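Local coordinates for protein dipeptide Epimerase (Enterococcus faecalis V583, PDB 3JVA) that belongs to the mandelate racemase/muconate lactonizing enzyme family of the enolase superfamily and holds a magnesium ion in its barrel domain, at residues B[52-57]-B[262-267]; B[171-176]-B[207-212]; B[224-229]-B[250-255]. All coordinates share one frame; numbering follows the deposited sequence.

Contact 1: B[52-57]-B[262-267]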
ATOM      1  N   ILE B  52     -20.512 -23.657 -23.547  1.00 21.16           N
ATOM      2  CA  ILE B  52     -19.427 -23.084 -24.333  1.00 22.19           C
ATOM      3  C   ILE B  52     -19.277 -21.570 -24.188  1.00 23.21           C
ATOM      4  O   ILE B  52     -18.162 -21.060 -24.074  1.00 21.74           O
ATOM      5  CB  ILE B  52     -19.576 -23.474 -25.827  1.00 24.55           C
ATOM      6  CG1 ILE B  52     -18.300 -23.107 -26.591  1.00 23.68           C
ATOM      7  CG2 ILE B  52     -20.789 -22.789 -26.436  1.00 26.85           C
ATOM      8  CD1 ILE B  52     -18.248 -23.676 -27.999  1.00 26.53           C
ATOM      9  N   PHE B  53     -20.394 -20.857 -24.162  1.00 23.50           N
ATOM     10  CA  PHE B  53     -20.371 -19.403 -24.035  1.00 26.28           C
ATOM     11  C   PHE B  53     -20.010 -18.890 -22.639  1.00 26.15           C
ATOM     12  O   PHE B  53     -19.743 -17.702 -22.471  1.00 26.31           O
ATOM     13  CB  PHE B  53     -21.723 -18.832 -24.468  1.00 29.65           C
ATOM     14  CG  PHE B  53     -22.894 -19.467 -23.782  1.00 31.45           C
ATOM     15  CD1 PHE B  53     -23.316 -19.018 -22.538  1.00 34.51           C
ATOM     16  CD2 PHE B  53     -23.552 -20.547 -24.363  1.00 33.24           C
ATOM     17  CE1 PHE B  53     -24.378 -19.640 -21.874  1.00 34.89           C
ATOM     18  CE2 PHE B  53     -24.613 -21.175 -23.709  1.00 34.84           C
ATOM     19  CZ  PHE B  53     -25.025 -20.721 -22.463  1.00 35.79           C
ATOM     20  N   ILE B  54     -19.996 -19.777 -21.646  1.00 25.09           N
ATOM     21  CA  ILE B  54     -19.660 -19.392 -20.276  1.00 25.15           C
ATOM     22  C   ILE B  54     -18.341 -19.981 -19.794  1.00 24.49           C
ATOM     23  O   ILE B  54     -17.471 -19.259 -19.299  1.00 24.38           O
ATOM     24  CB  ILE B  54     -20.751 -19.825 -19.266  1.00 28.40           C
ATOM     25  CG1 ILE B  54     -22.039 -19.036 -19.513  1.00 30.35           C
ATOM     26  CG2 ILE B  54     -20.267 -19.574 -17.835  1.00 26.55           C
ATOM     27  CD1 ILE B  54     -23.177 -19.420 -18.591  1.00 35.66           C
ATOM     28  N   THR B  55     -18.190 -21.293 -19.943  1.00 24.40           N
ATOM     29  CA  THR B  55     -16.979 -21.972 -19.494  1.00 24.55           C
ATOM     30  C   THR B  55     -16.118 -22.495 -20.634  1.00 24.73           C
ATOM     31  O   THR B  55     -14.982 -22.903 -20.413  1.00 25.11           O
ATOM     32  CB  THR B  55     -17.326 -23.176 -18.603  1.00 24.89           C
ATOM     33  OG1 THR B  55     -18.113 -24.106 -19.359  1.00 25.32           O
ATOM     34  CG2 THR B  55     -18.110 -22.736 -17.384  1.00 26.35           C
ATOM     35  N   GLY B  56     -16.664 -22.492 -21.846  1.00 23.17           N
ATOM     36  CA  GLY B  56     -15.937 -23.014 -22.989  1.00 22.58           C
ATOM     37  C   GLY B  56     -16.120 -24.524 -23.091  1.00 21.44           C
ATOM     38  O   GLY B  56     -15.712 -25.148 -24.068  1.00 21.88           O
ATOM     39  N   GLU B  57     -16.751 -25.113 -22.077  1.00 21.66           N
ATOM     40  CA  GLU B  57     -16.981 -26.558 -22.047  1.00 22.49           C
ATOM     41  C   GLU B  57     -17.974 -27.002 -23.126  1.00 22.06           C
ATOM     42  O   GLU B  57     -19.053 -26.427 -23.265  1.00 22.22           O
ATOM     43  CB  GLU B  57     -17.509 -26.981 -20.670  1.00 22.38           C
ATOM     44  CG  GLU B  57     -16.546 -26.716 -19.514  1.00 23.85           C
ATOM     45  CD  GLU B  57     -15.408 -27.719 -19.457  1.00 25.42           C
ATOM     46  OE1 GLU B  57     -15.459 -28.628 -18.600  1.00 23.95           O
ATOM     47  OE2 GLU B  57     -14.465 -27.607 -20.272  1.00 25.39           O
ATOM     48  N   ASN B 262     -21.864 -16.204  -6.668  1.00 19.86           N
ATOM     49  CA  ASN B 262     -22.718 -17.250  -7.220  1.00 20.74           C
ATOM     50  C   ASN B 262     -21.902 -18.466  -7.629  1.00 21.31           C
ATOM     51  O   ASN B 262     -21.021 -18.388  -8.488  1.00 21.67           O
ATOM     52  CB  ASN B 262     -23.493 -16.699  -8.425  1.00 22.69           C
ATOM     53  CG  ASN B 262     -24.641 -17.602  -8.861  1.00 21.97           C
ATOM     54  OD1 ASN B 262     -25.163 -18.398  -8.075  1.00 23.07           O
ATOM     55  ND2 ASN B 262     -25.057 -17.458 -10.115  1.00 22.11           N
ATOM     56  N   ILE B 263     -22.201 -19.588  -6.990  1.00 20.41           N
ATOM     57  CA  ILE B 263     -21.535 -20.853  -7.268  1.00 18.96           C
ATOM     58  C   ILE B 263     -22.331 -21.646  -8.296  1.00 19.67           C
ATOM     59  O   ILE B 263     -23.560 -21.615  -8.285  1.00 19.17           O
ATOM     60  CB  ILE B 263     -21.484 -21.748  -6.001  1.00 19.61           C
ATOM     61  CG1 ILE B 263     -20.699 -21.063  -4.886  1.00 17.84           C
ATOM     62  CG2 ILE B 263     -20.895 -23.118  -6.347  1.00 20.43           C
ATOM     63  CD1 ILE B 263     -20.822 -21.782  -3.539  1.00 20.34           C
ATOM     64  N   LYS B 264     -21.634 -22.337  -9.195  1.00 18.67           N
ATOM     65  CA  LYS B 264     -22.288 -23.236 -10.146  1.00 18.35           C
ATOM     66  C   LYS B 264     -21.394 -24.470 -10.188  1.00 17.97           C
ATOM     67  O   LYS B 264     -20.193 -24.361 -10.425  1.00 18.03           O
ATOM     68  CB  LYS B 264     -22.415 -22.629 -11.540  1.00 18.16           C
ATOM     69  CG  LYS B 264     -23.465 -21.533 -11.617  1.00 17.65           C
ATOM     70  CD  LYS B 264     -23.634 -21.012 -13.037  1.00 18.43           C
ATOM     71  CE  LYS B 264     -24.596 -19.823 -13.056  1.00 19.99           C
ATOM     72  NZ  LYS B 264     -24.759 -19.266 -14.430  1.00 21.61           N
ATOM     73  N   LEU B 265     -21.969 -25.640  -9.940  1.00 17.69           N
ATOM     74  CA  LEU B 265     -21.169 -26.862  -9.945  1.00 18.11           C
ATOM     75  C   LEU B 265     -20.434 -27.077 -11.266  1.00 19.65           C
ATOM     76  O   LEU B 265     -19.320 -27.609 -11.281  1.00 18.61           O
ATOM     77  CB  LEU B 265     -22.044 -28.084  -9.630  1.00 18.10           C
ATOM     78  CG  LEU B 265     -22.738 -28.092  -8.263  1.00 19.64           C
ATOM     79  CD1 LEU B 265     -23.440 -29.423  -8.064  1.00 19.90           C
ATOM     80  CD2 LEU B 265     -21.717 -27.855  -7.146  1.00 19.26           C
ATOM     81  N   MET B 266     -21.045 -26.649 -12.373  1.00 19.18           N
ATOM     82  CA  MET B 266     -20.435 -26.821 -13.688  1.00 18.95           C
ATOM     83  C   MET B 266     -19.345 -25.790 -13.999  1.00 20.14           C
ATOM     84  O   MET B 266     -18.737 -25.833 -15.067  1.00 20.44           O
ATOM     85  CB  MET B 266     -21.506 -26.799 -14.779  1.00 19.57           C
ATOM     86  CG  MET B 266     -22.607 -27.849 -14.595  1.00 17.52           C
ATOM     87  SD  MET B 266     -22.007 -29.548 -14.253  1.00 20.41           S
ATOM     88  CE  MET B 266     -23.465 -30.229 -13.398  1.00 19.93           C
ATOM     89  N   LYS B 267     -19.126 -24.858 -13.070  1.00 19.46           N
ATOM     90  CA  LYS B 267     -18.076 -23.845 -13.198  1.00 20.30           C
ATOM     91  C   LYS B 267     -16.892 -24.253 -12.321  1.00 20.15           C
ATOM     92  O   LYS B 267     -15.729 -24.053 -12.691  1.00 20.57           O
ATOM     93  CB  LYS B 267     -18.535 -22.474 -12.692  1.00 22.39           C
ATOM     94  CG  LYS B 267     -19.390 -21.646 -13.631  1.00 22.55           C
ATOM     95  CD  LYS B 267     -19.467 -20.200 -13.120  1.00 21.70           C
ATOM     96  CE  LYS B 267     -20.008 -20.127 -11.691  1.00 20.38           C
ATOM     97  NZ  LYS B 267     -20.076 -18.720 -11.184  1.00 19.60           N
TER
HETATM   98  O   HOH W   1     -19.479 -26.013 -17.860  1.00 24.03           O
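Thr55 meets the start of helix 265-268 at Met266 and Lys267 mainly through its methyl group. CG2 rests 3.9 Å from Met266 O and 4.1 Å from Lys267 CG, the two side chains crossing at about a right angle. Beside it, Ile54 directs its CD1 at the end of Lys264, 4.5 Å from NZ.

The polar link between the segments runs through water. One molecule lies 2.8 Å from Thr55 OG1 and gives a hydrogen to Met266 O, so a loop hydroxyl and a backbone carbonyl share it without meeting. With chi1 at 61°, OG1 sits between the backbone N and the carbonyl carbon, where it also accepts from Glu57 N at 3.2 Å. This is an ST turn, and a further hydrogen bond to the Gly51 carbonyl helps fix the hydroxyl.

On the other segment, Lys267 bends at chi3 and brings NZ back to Asn262 O, at 2.9 Å and tilted 28° from the carbonyl plane. The same nitrogen forms a salt bridge with Asp240, a magnesium ligand, and bonds Cys243 O.

The contact therefore joins a loop of the N-terminal capping domain, between strand 43-48 and helix 59-73, to the metal-site end of barrel strand 260-263. Met266 packs on helix 96-114, and Ile263 on helix 271-284.

Contact 2: B[171-176]-B[207-212]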
ATOM      1  N   ALA B 171     -38.093  -1.236 -19.386  1.00 28.06           N
ATOM      2  CA  ALA B 171     -39.456  -1.547 -19.808  1.00 28.40           C
ATOM      3  C   ALA B 171     -39.933  -2.884 -19.244  1.00 28.82           C
ATOM      4  O   ALA B 171     -41.058  -3.000 -18.755  1.00 27.31           O
ATOM      5  CB  ALA B 171     -39.536  -1.560 -21.329  1.00 28.84           C
ATOM      6  N   ARG B 172     -39.069  -3.893 -19.314  1.00 28.30           N
ATOM      7  CA  ARG B 172     -39.399  -5.218 -18.809  1.00 28.97           C
ATOM      8  C   ARG B 172     -39.532  -5.221 -17.293  1.00 27.70           C
ATOM      9  O   ARG B 172     -40.498  -5.757 -16.753  1.00 27.68           O
ATOM     10  CB  ARG B 172     -38.329  -6.225 -19.239  1.00 28.82           C
ATOM     11  CG  ARG B 172     -38.355  -6.531 -20.724  1.00 29.89           C
ATOM     12  CD  ARG B 172     -37.146  -7.332 -21.175  1.00 31.63           C
ATOM     13  NE  ARG B 172     -37.211  -7.588 -22.612  1.00 33.29           N
ATOM     14  CZ  ARG B 172     -36.168  -7.527 -23.433  1.00 36.06           C
ATOM     15  NH1 ARG B 172     -34.965  -7.216 -22.962  1.00 36.51           N
ATOM     16  NH2 ARG B 172     -36.327  -7.776 -24.727  1.00 35.19           N
ATOM     17  N   VAL B 173     -38.567  -4.621 -16.605  1.00 27.03           N
ATOM     18  CA  VAL B 173     -38.611  -4.577 -15.149  1.00 27.70           C
ATOM     19  C   VAL B 173     -39.846  -3.814 -14.673  1.00 28.04           C
ATOM     20  O   VAL B 173     -40.519  -4.222 -13.728  1.00 28.00           O
ATOM     21  CB  VAL B 173     -37.333  -3.925 -14.574  1.00 28.84           C
ATOM     22  CG1 VAL B 173     -37.476  -3.723 -13.076  1.00 28.70           C
ATOM     23  CG2 VAL B 173     -36.127  -4.813 -14.869  1.00 28.80           C
ATOM     24  N   LYS B 174     -40.145  -2.708 -15.345  1.00 29.36           N
ATOM     25  CA  LYS B 174     -41.304  -1.893 -15.002  1.00 29.25           C
ATOM     26  C   LYS B 174     -42.599  -2.701 -15.098  1.00 28.53           C
ATOM     27  O   LYS B 174     -43.412  -2.697 -14.176  1.00 29.27           O
ATOM     28  CB  LYS B 174     -41.387  -0.689 -15.939  1.00 31.32           C
ATOM     29  CG  LYS B 174     -42.640   0.150 -15.757  1.00 34.63           C
ATOM     30  CD  LYS B 174     -42.727   1.260 -16.797  1.00 36.69           C
ATOM     31  CE  LYS B 174     -41.586   2.248 -16.656  1.00 39.13           C
ATOM     32  NZ  LYS B 174     -41.687   3.359 -17.645  1.00 41.71           N
ATOM     33  N   ALA B 175     -42.781  -3.387 -16.223  1.00 27.90           N
ATOM     34  CA  ALA B 175     -43.973  -4.200 -16.457  1.00 27.07           C
ATOM     35  C   ALA B 175     -44.106  -5.315 -15.425  1.00 27.57           C
ATOM     36  O   ALA B 175     -45.181  -5.552 -14.874  1.00 26.00           O
ATOM     37  CB  ALA B 175     -43.928  -4.791 -17.864  1.00 26.81           C
ATOM     38  N   ILE B 176     -43.005  -6.006 -15.162  1.00 27.59           N
ATOM     39  CA  ILE B 176     -43.028  -7.092 -14.196  1.00 27.44           C
ATOM     40  C   ILE B 176     -43.396  -6.586 -12.807  1.00 28.13           C
ATOM     41  O   ILE B 176     -44.295  -7.132 -12.160  1.00 29.72           O
ATOM     42  CB  ILE B 176     -41.656  -7.805 -14.149  1.00 26.99           C
ATOM     43  CG1 ILE B 176     -41.389  -8.475 -15.501  1.00 29.53           C
ATOM     44  CG2 ILE B 176     -41.634  -8.826 -13.025  1.00 26.37           C
ATOM     45  CD1 ILE B 176     -40.001  -9.080 -15.640  1.00 30.46           C
ATOM     46  N   ALA B 207     -32.642   0.379 -10.107  1.00 24.69           N
ATOM     47  CA  ALA B 207     -32.906   0.350  -8.670  1.00 26.32           C
ATOM     48  C   ALA B 207     -34.226   1.007  -8.268  1.00 27.61           C
ATOM     49  O   ALA B 207     -34.778   0.692  -7.217  1.00 25.85           O
ATOM     50  CB  ALA B 207     -31.752   1.003  -7.910  1.00 27.19           C
ATOM     51  N   ASP B 208     -34.727   1.922  -9.094  1.00 29.39           N
ATOM     52  CA  ASP B 208     -35.988   2.596  -8.789  1.00 33.13           C
ATOM     53  C   ASP B 208     -37.152   1.614  -8.693  1.00 33.80           C
ATOM     54  O   ASP B 208     -38.210   1.948  -8.160  1.00 33.95           O
ATOM     55  CB  ASP B 208     -36.325   3.644  -9.856  1.00 35.54           C
ATOM     56  CG  ASP B 208     -35.364   4.818  -9.853  1.00 38.35           C
ATOM     57  OD1 ASP B 208     -34.967   5.262  -8.756  1.00 40.10           O
ATOM     58  OD2 ASP B 208     -35.017   5.309 -10.948  1.00 42.09           O
ATOM     59  N   TYR B 209     -36.956   0.406  -9.208  1.00 33.24           N
ATOM     60  CA  TYR B 209     -38.003  -0.609  -9.189  1.00 33.65           C
ATOM     61  C   TYR B 209     -37.813  -1.656  -8.102  1.00 34.21           C
ATOM     62  O   TYR B 209     -38.465  -2.699  -8.116  1.00 35.66           O
ATOM     63  CB  TYR B 209     -38.082  -1.281 -10.561  1.00 34.01           C
ATOM     64  CG  TYR B 209     -38.459  -0.308 -11.649  1.00 34.72           C
ATOM     65  CD1 TYR B 209     -39.785   0.093 -11.819  1.00 35.37           C
ATOM     66  CD2 TYR B 209     -37.487   0.272 -12.459  1.00 34.41           C
ATOM     67  CE1 TYR B 209     -40.130   1.052 -12.765  1.00 36.28           C
ATOM     68  CE2 TYR B 209     -37.822   1.235 -13.408  1.00 36.66           C
ATOM     69  CZ  TYR B 209     -39.146   1.618 -13.553  1.00 36.58           C
ATOM     70  OH  TYR B 209     -39.483   2.577 -14.479  1.00 39.45           O
ATOM     71  N   GLN B 210     -36.925  -1.365  -7.153  1.00 31.62           N
ATOM     72  CA  GLN B 210     -36.644  -2.275  -6.052  1.00 31.38           C
ATOM     73  C   GLN B 210     -36.017  -3.566  -6.572  1.00 30.44           C
ATOM     74  O   GLN B 210     -36.715  -4.535  -6.871  1.00 31.79           O
ATOM     75  CB  GLN B 210     -37.925  -2.609  -5.281  1.00 33.54           C
ATOM     76  CG  GLN B 210     -37.698  -3.592  -4.140  1.00 38.07           C
ATOM     77  CD  GLN B 210     -38.991  -4.098  -3.526  1.00 40.91           C
ATOM     78  OE1 GLN B 210     -39.768  -3.328  -2.959  1.00 43.43           O
ATOM     79  NE2 GLN B 210     -39.225  -5.403  -3.635  1.00 41.05           N
ATOM     80  N   ILE B 211     -34.696  -3.573  -6.669  1.00 28.36           N
ATOM     81  CA  ILE B 211     -33.978  -4.740  -7.160  1.00 28.37           C
ATOM     82  C   ILE B 211     -33.260  -5.419  -6.009  1.00 27.35           C
ATOM     83  O   ILE B 211     -32.596  -4.755  -5.219  1.00 27.40           O
ATOM     84  CB  ILE B 211     -32.956  -4.327  -8.230  1.00 27.38           C
ATOM     85  CG1 ILE B 211     -33.683  -3.636  -9.383  1.00 28.92           C
ATOM     86  CG2 ILE B 211     -32.188  -5.542  -8.726  1.00 28.21           C
ATOM     87  CD1 ILE B 211     -34.834  -4.446  -9.959  1.00 27.56           C
ATOM     88  N   GLU B 212     -33.406  -6.737  -5.899  1.00 25.49           N
ATOM     89  CA  GLU B 212     -32.745  -7.466  -4.824  1.00 24.62           C
ATOM     90  C   GLU B 212     -31.233  -7.507  -5.031  1.00 24.81           C
ATOM     91  O   GLU B 212     -30.459  -7.343  -4.081  1.00 25.00           O
ATOM     92  CB  GLU B 212     -33.261  -8.902  -4.728  1.00 26.57           C
ATOM     93  CG  GLU B 212     -32.548  -9.681  -3.636  1.00 28.39           C
ATOM     94  CD  GLU B 212     -32.690 -11.176  -3.785  1.00 31.59           C
ATOM     95  OE1 GLU B 212     -32.845 -11.646  -4.928  1.00 33.47           O
ATOM     96  OE2 GLU B 212     -32.623 -11.879  -2.760  1.00 31.94           O
TER
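A turn of helix 166-180 lies beside the irregular loop 207-212, the backbones coming nearest where Lys174 CA and Tyr209 CA are 6.8 Å apart. Tyr209 is the bridging residue, its CB directed at the helix and its ring laid along two successive helical positions.

At the inner end of the ring, Val173 CG1 reaches Tyr209 CB at 3.6 Å and goes on to touch Ile211 CD1 at 4.1 Å. This branch stands opposite the backbone N of its own residue (chi1 173°), which turns it outward to the loop. Farther along the ring, the helix supplies backbone as well as side chain: Lys174 CA makes an off-centre CH-pi contact, 4.3 Å from the ring centroid and 28° off its normal. The lysine then runs past the phenol with CB 3.8 Å from Tyr209 CE1. A bend at chi3 sets its CE 3.0 Å from Tyr209 OH, a close carbon-oxygen approach, while NZ remains 3.9 Å from that oxygen.

In the (beta/alpha) barrel, helix 166-180 follows strand 157-161, and the loop delivers the chain into strand 213-215. Val173 also packs on Ile160 and Ile211 on Leu188, while Arg177 hydrogen-bonds the carbonyls of Tyr209 and Gln210.

No hydrogen bond crosses between the two segments. The contact rests on hydrocarbon and ring packing, graded from a buried valine to the exposed Lys174, a residue that also touches a crystal neighbour, which may influence its pose.

Contact 3: B[224-229]-B[250-255]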
ATOM      1  N   GLU B 224     -11.255  -4.941 -10.765  1.00 32.22           N
ATOM      2  CA  GLU B 224     -11.194  -3.568 -10.270  1.00 32.81           C
ATOM      3  C   GLU B 224     -12.510  -2.869 -10.597  1.00 30.43           C
ATOM      4  O   GLU B 224     -13.065  -2.152  -9.770  1.00 30.48           O
ATOM      5  CB  GLU B 224     -10.034  -2.813 -10.926  1.00 36.54           C
ATOM      6  CG  GLU B 224      -8.657  -3.221 -10.430  1.00 43.88           C
ATOM      7  CD  GLU B 224      -7.544  -2.790 -11.375  1.00 47.50           C
ATOM      8  OE1 GLU B 224      -7.473  -1.588 -11.721  1.00 49.55           O
ATOM      9  OE2 GLU B 224      -6.740  -3.659 -11.774  1.00 50.90           O
ATOM     10  N   GLY B 225     -12.997  -3.088 -11.815  1.00 29.43           N
ATOM     11  CA  GLY B 225     -14.245  -2.481 -12.244  1.00 28.47           C
ATOM     12  C   GLY B 225     -15.434  -3.054 -11.495  1.00 28.02           C
ATOM     13  O   GLY B 225     -16.369  -2.333 -11.149  1.00 27.28           O
ATOM     14  N   LEU B 226     -15.405  -4.358 -11.247  1.00 26.95           N
ATOM     15  CA  LEU B 226     -16.486  -5.008 -10.518  1.00 26.28           C
ATOM     16  C   LEU B 226     -16.519  -4.430  -9.107  1.00 26.65           C
ATOM     17  O   LEU B 226     -17.585  -4.165  -8.551  1.00 23.51           O
ATOM     18  CB  LEU B 226     -16.254  -6.521 -10.482  1.00 25.53           C
ATOM     19  CG  LEU B 226     -17.307  -7.401  -9.807  1.00 26.73           C
ATOM     20  CD1 LEU B 226     -18.677  -7.148 -10.419  1.00 25.27           C
ATOM     21  CD2 LEU B 226     -16.908  -8.863  -9.973  1.00 26.54           C
ATOM     22  N   LYS B 227     -15.332  -4.219  -8.542  1.00 25.99           N
ATOM     23  CA  LYS B 227     -15.180  -3.649  -7.209  1.00 27.23           C
ATOM     24  C   LYS B 227     -15.726  -2.215  -7.196  1.00 25.48           C
ATOM     25  O   LYS B 227     -16.377  -1.794  -6.242  1.00 24.81           O
ATOM     26  CB  LYS B 227     -13.691  -3.653  -6.832  1.00 30.22           C
ATOM     27  CG  LYS B 227     -13.300  -2.843  -5.605  1.00 36.10           C
ATOM     28  CD  LYS B 227     -13.800  -3.456  -4.320  1.00 39.77           C
ATOM     29  CE  LYS B 227     -12.936  -3.018  -3.142  1.00 42.60           C
ATOM     30  NZ  LYS B 227     -12.834  -1.536  -3.029  1.00 45.13           N
ATOM     31  N   TYR B 228     -15.456  -1.478  -8.270  1.00 26.04           N
ATOM     32  CA  TYR B 228     -15.917  -0.098  -8.398  1.00 24.24           C
ATOM     33  C   TYR B 228     -17.441  -0.051  -8.344  1.00 23.18           C
ATOM     34  O   TYR B 228     -18.022   0.735  -7.603  1.00 24.32           O
ATOM     35  CB  TYR B 228     -15.431   0.496  -9.725  1.00 25.33           C
ATOM     36  CG  TYR B 228     -15.959   1.891  -9.999  1.00 26.68           C
ATOM     37  CD1 TYR B 228     -15.452   2.998  -9.318  1.00 27.42           C
ATOM     38  CD2 TYR B 228     -16.978   2.098 -10.929  1.00 27.04           C
ATOM     39  CE1 TYR B 228     -15.949   4.286  -9.560  1.00 27.90           C
ATOM     40  CE2 TYR B 228     -17.482   3.384 -11.179  1.00 27.86           C
ATOM     41  CZ  TYR B 228     -16.960   4.469 -10.491  1.00 26.52           C
ATOM     42  OH  TYR B 228     -17.440   5.740 -10.737  1.00 23.85           O
ATOM     43  N   VAL B 229     -18.089  -0.895  -9.137  1.00 22.54           N
ATOM     44  CA  VAL B 229     -19.548  -0.929  -9.152  1.00 21.54           C
ATOM     45  C   VAL B 229     -20.102  -1.217  -7.761  1.00 22.81           C
ATOM     46  O   VAL B 229     -20.949  -0.488  -7.250  1.00 21.64           O
ATOM     47  CB  VAL B 229     -20.068  -2.002 -10.124  1.00 22.12           C
ATOM     48  CG1 VAL B 229     -21.591  -2.031 -10.100  1.00 20.19           C
ATOM     49  CG2 VAL B 229     -19.564  -1.715 -11.522  1.00 21.51           C
ATOM     50  N   LEU B 250     -11.172 -16.738  -3.389  1.00 20.98           N
ATOM     51  CA  LEU B 250     -10.183 -16.171  -2.479  1.00 22.34           C
ATOM     52  C   LEU B 250      -9.768 -14.769  -2.919  1.00 23.98           C
ATOM     53  O   LEU B 250      -9.680 -13.852  -2.101  1.00 23.07           O
ATOM     54  CB  LEU B 250      -8.956 -17.085  -2.407  1.00 23.22           C
ATOM     55  CG  LEU B 250      -7.816 -16.637  -1.489  1.00 24.57           C
ATOM     56  CD1 LEU B 250      -8.350 -16.335  -0.092  1.00 25.84           C
ATOM     57  CD2 LEU B 250      -6.755 -17.734  -1.445  1.00 23.56           C
ATOM     58  N   GLU B 251      -9.524 -14.605  -4.217  1.00 24.51           N
ATOM     59  CA  GLU B 251      -9.126 -13.313  -4.758  1.00 26.87           C
ATOM     60  C   GLU B 251     -10.256 -12.303  -4.603  1.00 25.11           C
ATOM     61  O   GLU B 251     -10.017 -11.158  -4.219  1.00 25.87           O
ATOM     62  CB  GLU B 251      -8.746 -13.460  -6.234  1.00 29.73           C
ATOM     63  CG  GLU B 251      -8.236 -12.187  -6.890  1.00 36.04           C
ATOM     64  CD  GLU B 251      -7.025 -11.604  -6.178  1.00 40.63           C
ATOM     65  OE1 GLU B 251      -6.159 -12.388  -5.731  1.00 40.55           O
ATOM     66  OE2 GLU B 251      -6.936 -10.360  -6.081  1.00 43.14           O
ATOM     67  N   LEU B 252     -11.486 -12.736  -4.881  1.00 23.85           N
ATOM     68  CA  LEU B 252     -12.655 -11.865  -4.776  1.00 24.04           C
ATOM     69  C   LEU B 252     -12.897 -11.352  -3.358  1.00 25.97           C
ATOM     70  O   LEU B 252     -13.159 -10.164  -3.166  1.00 27.62           O
ATOM     71  CB  LEU B 252     -13.911 -12.585  -5.287  1.00 23.12           C
ATOM     72  CG  LEU B 252     -14.019 -12.749  -6.806  1.00 23.56           C
ATOM     73  CD1 LEU B 252     -15.167 -13.681  -7.154  1.00 23.78           C
ATOM     74  CD2 LEU B 252     -14.227 -11.377  -7.452  1.00 25.29           C
ATOM     75  N   VAL B 253     -12.808 -12.229  -2.362  1.00 25.41           N
ATOM     76  CA  VAL B 253     -13.032 -11.784  -0.990  1.00 27.66           C
ATOM     77  C   VAL B 253     -11.836 -10.985  -0.481  1.00 29.93           C
ATOM     78  O   VAL B 253     -11.999 -10.093   0.349  1.00 32.34           O
ATOM     79  CB  VAL B 253     -13.304 -12.964  -0.022  1.00 27.23           C
ATOM     80  CG1 VAL B 253     -14.501 -13.763  -0.507  1.00 26.31           C
ATOM     81  CG2 VAL B 253     -12.071 -13.838   0.108  1.00 26.43           C
ATOM     82  N   LYS B 254     -10.643 -11.305  -0.979  1.00 31.16           N
ATOM     83  CA  LYS B 254      -9.426 -10.596  -0.587  1.00 33.42           C
ATOM     84  C   LYS B 254      -9.557  -9.118  -0.934  1.00 33.98           C
ATOM     85  O   LYS B 254      -9.299  -8.245  -0.105  1.00 33.15           O
ATOM     86  CB  LYS B 254      -8.201 -11.148  -1.321  1.00 35.75           C
ATOM     87  CG  LYS B 254      -7.623 -12.440  -0.769  1.00 41.30           C
ATOM     88  CD  LYS B 254      -6.337 -12.800  -1.510  1.00 44.50           C
ATOM     89  CE  LYS B 254      -5.667 -14.033  -0.919  1.00 47.66           C
ATOM     90  NZ  LYS B 254      -4.377 -14.355  -1.600  1.00 49.55           N
ATOM     91  N   LYS B 255      -9.950  -8.850  -2.175  1.00 34.24           N
ATOM     92  CA  LYS B 255     -10.105  -7.481  -2.650  1.00 35.37           C
ATOM     93  C   LYS B 255     -11.446  -6.859  -2.273  1.00 34.89           C
ATOM     94  O   LYS B 255     -11.651  -5.660  -2.472  1.00 36.76           O
ATOM     95  CB  LYS B 255      -9.944  -7.429  -4.174  1.00 37.75           C
ATOM     96  CG  LYS B 255      -8.620  -7.978  -4.689  1.00 40.97           C
ATOM     97  CD  LYS B 255      -8.479  -7.790  -6.198  1.00 43.96           C
ATOM     98  CE  LYS B 255      -8.162  -6.341  -6.587  1.00 45.13           C
ATOM     99  NZ  LYS B 255      -9.253  -5.362  -6.282  1.00 45.23           N
TER
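Two helical turns, 224-229 and 250-255, come nearest at Lys227 and Lys255, whose CA atoms are 7.8 Å apart; no backbone hydrogen bond passes between them. Their meeting is light, with one apolar point on the inner side and a group of long polar side chains farther out.

Inside, Leu226 CD2 and Leu252 CD2 approach to 4.5 Å, methyl to methyl. Leu226 points its CB at the partner helix, whereas the CB of Leu252 leaves to one side of that helix and its outer branch, CD2, closes the distance.

Each leucine also packs on the strand that joins the helices, Leu226 on Ile237 and Leu252 on Ala239. Helix 223-232, strand 236-239 and helix 246-255 thus form an alpha-beta-alpha unit of the enolase-type (beta/alpha) barrel, with neighbouring helices side by side on the outside of the strand wall.

Toward the surface, Lys227 reaches over to the other backbone with its methylenes: CE stands 3.0 Å and CD 3.6 Å from Lys255 O. Bends at chi2 (70°) and chi4 (55°) curl the chain so that NZ is carried on to 4.3 Å from the same oxygen. The carbonyl is therefore met by carbon, although CE, next to the ammonium, is probably somewhat polarised.

Lys255 bends at chi3 and chi4 toward helix 223-232. Its NZ lies 6.2 Å from Lys227 NZ and 6.3 Å from Glu224 OE2, so the opposite charge may temper the like one. Beyond the two segments, Glu224 faces Lys254 of the second subunit in a weak, long ion pair, and Leu250 packs on Leu250 of the third.

All three contacts involve the barrel domain, but at different levels. Contact 1 spans 205 residues and ties the capping domain to the barrel beside the magnesium site, its centre about 8 Å from that of the chain. Contacts 2 and 3 fall within the sequence it encloses, one after the other, and join outer elements about 24 Å and 21 Å from the chain centre. Centre to centre, contact 1 lies about 27 Å from contact 2 and 20 Å from contact 3, which are themselves about 26 Å apart; none touch. Helix 246-255 of contact 3 leads directly to strand 260-263 of contact 1. Contacts 2 and 3 thus pack neighbouring elements around the barrel, while contact 1 joins the two domains.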